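Local coordinates for acyl-coa oxidase (Arabidopsis thaliana, PDB 1W07), which oxidises medium- and long-chain acyl-CoAs to 2-trans-enoyl-CoAs in peroxisomal beta-oxidation, using FAD and passing the electrons to oxygen to give hydrogen peroxide, at the interface of chains A and B. Residues are numbered along the deposited sequence; one frame, centred on the assembly and turned at random. Chains: chain A/B, Acyl-coa oxidase.

The interface of chains A and B. Residues chain A 66, 98, 132, 182, 214; chain B 651, 655.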
# COMPACT_ATOMS: atom_id res chain seq x y z
N LEU A 66 12.99 -24.23 6.89
CA LEU A 66 13.47 -25.53 6.43
C LEU A 66 12.89 -26.62 7.32
O LEU A 66 12.48 -27.67 6.84
CB LEU A 66 15.01 -25.60 6.44
CG LEU A 66 15.77 -24.63 5.52
CD1 LEU A 66 17.27 -24.86 5.65
CD2 LEU A 66 15.32 -24.80 4.06
N TYR A 98 10.93 -22.81 -0.51
CA TYR A 98 11.42 -23.39 -1.76
C TYR A 98 10.46 -24.44 -2.33
O TYR A 98 10.39 -24.62 -3.54
CB TYR A 98 12.82 -24.00 -1.54
CG TYR A 98 12.82 -25.24 -0.65
CD1 TYR A 98 12.58 -26.50 -1.19
CD2 TYR A 98 12.98 -25.13 0.73
CE1 TYR A 98 12.49 -27.63 -0.36
CE2 TYR A 98 12.90 -26.25 1.56
CZ TYR A 98 12.66 -27.50 1.00
OH TYR A 98 12.57 -28.61 1.81
N ILE A 132 15.93 -31.15 -5.57
CA ILE A 132 15.12 -29.96 -5.30
C ILE A 132 15.39 -28.95 -6.41
O ILE A 132 16.52 -28.49 -6.60
CB ILE A 132 15.45 -29.34 -3.93
CG1 ILE A 132 15.28 -30.41 -2.83
CG2 ILE A 132 14.53 -28.15 -3.66
CD1 ILE A 132 15.68 -29.96 -1.43
N VAL A 182 18.64 -23.47 -1.33
CA VAL A 182 18.08 -24.83 -1.33
C VAL A 182 18.26 -25.69 -2.57
O VAL A 182 18.88 -26.75 -2.52
CB VAL A 182 16.56 -24.83 -0.99
CG1 VAL A 182 16.06 -26.26 -0.78
CG2 VAL A 182 16.32 -24.05 0.27
N HIS A 214 26.17 -30.46 -0.89
CA HIS A 214 25.39 -29.27 -1.21
C HIS A 214 26.25 -28.09 -1.68
O HIS A 214 25.76 -26.96 -1.80
CB HIS A 214 24.57 -28.83 0.01
CG HIS A 214 23.30 -28.12 -0.35
ND1 HIS A 214 22.25 -28.74 -0.99
CD2 HIS A 214 22.92 -26.83 -0.17
CE1 HIS A 214 21.28 -27.87 -1.18
NE2 HIS A 214 21.66 -26.71 -0.70
N LEU B 651 17.47 -30.51 5.19
CA LEU B 651 17.57 -30.69 3.75
C LEU B 651 18.19 -32.04 3.37
O LEU B 651 17.64 -32.76 2.53
CB LEU B 651 18.39 -29.55 3.12
CG LEU B 651 17.69 -28.18 3.09
CD1 LEU B 651 18.64 -27.10 2.55
CD2 LEU B 651 16.44 -28.29 2.23
N LEU B 655 16.58 -35.19 0.99
CA LEU B 655 17.24 -35.60 -0.24
C LEU B 655 17.73 -37.04 -0.19
O LEU B 655 18.12 -37.60 -1.22
CB LEU B 655 18.43 -34.67 -0.53
CG LEU B 655 18.09 -33.23 -0.94
CD1 LEU B 655 19.31 -32.32 -0.73
CD2 LEU B 655 17.62 -33.21 -2.40
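The phenol oxygen OH of A:Tyr98 lies 3.9 Å from methyl CD2 of B:Leu651, a van der Waals contact in this largely apolar part of the dimer interface. The same methyl reaches ring carbons CE2 and CZ, lying over the hydroxyl end of the ring on the face that A:Val182 covers; the flat tyrosine gives a broad apolar wall. On chain A itself, CG1 of A:Val182 stands 3.4 Å above the plane, over the ring centre. CG1 of A:Val182 also meets CD2 of B:Leu651 at 3.7 Å, the side chains crossing at about a right angle, so the compact valine serves ring and leucine with one methyl. The forked end of B:Leu651 suits a pocket with several walls. A:Leu66, on helix 58-78, matches it fork to fork, CD1 to CD1 and CD2 to CD2, each pair 4.1 Å apart. The flat imidazole of A:His214 borders this side more loosely, its NE2 4.5 Å from CD1 of B:Leu651. Near the chain end, B:Leu655 sets CD2 3.7 Å from CG1 of A:Ile132. The extended isoleucine (chi2 176°) carries CD1 of A:Ile132 on to CD2 of B:Leu651 at 4.1 Å, letting one unbranched arm serve both leucines. Four residues apart, these leucines present one apolar side of helix 647-655 to chain A. The C-terminal segment of one subunit thus packs into its partner and, with its symmetry twin, probably adds to the stability of the homodimer.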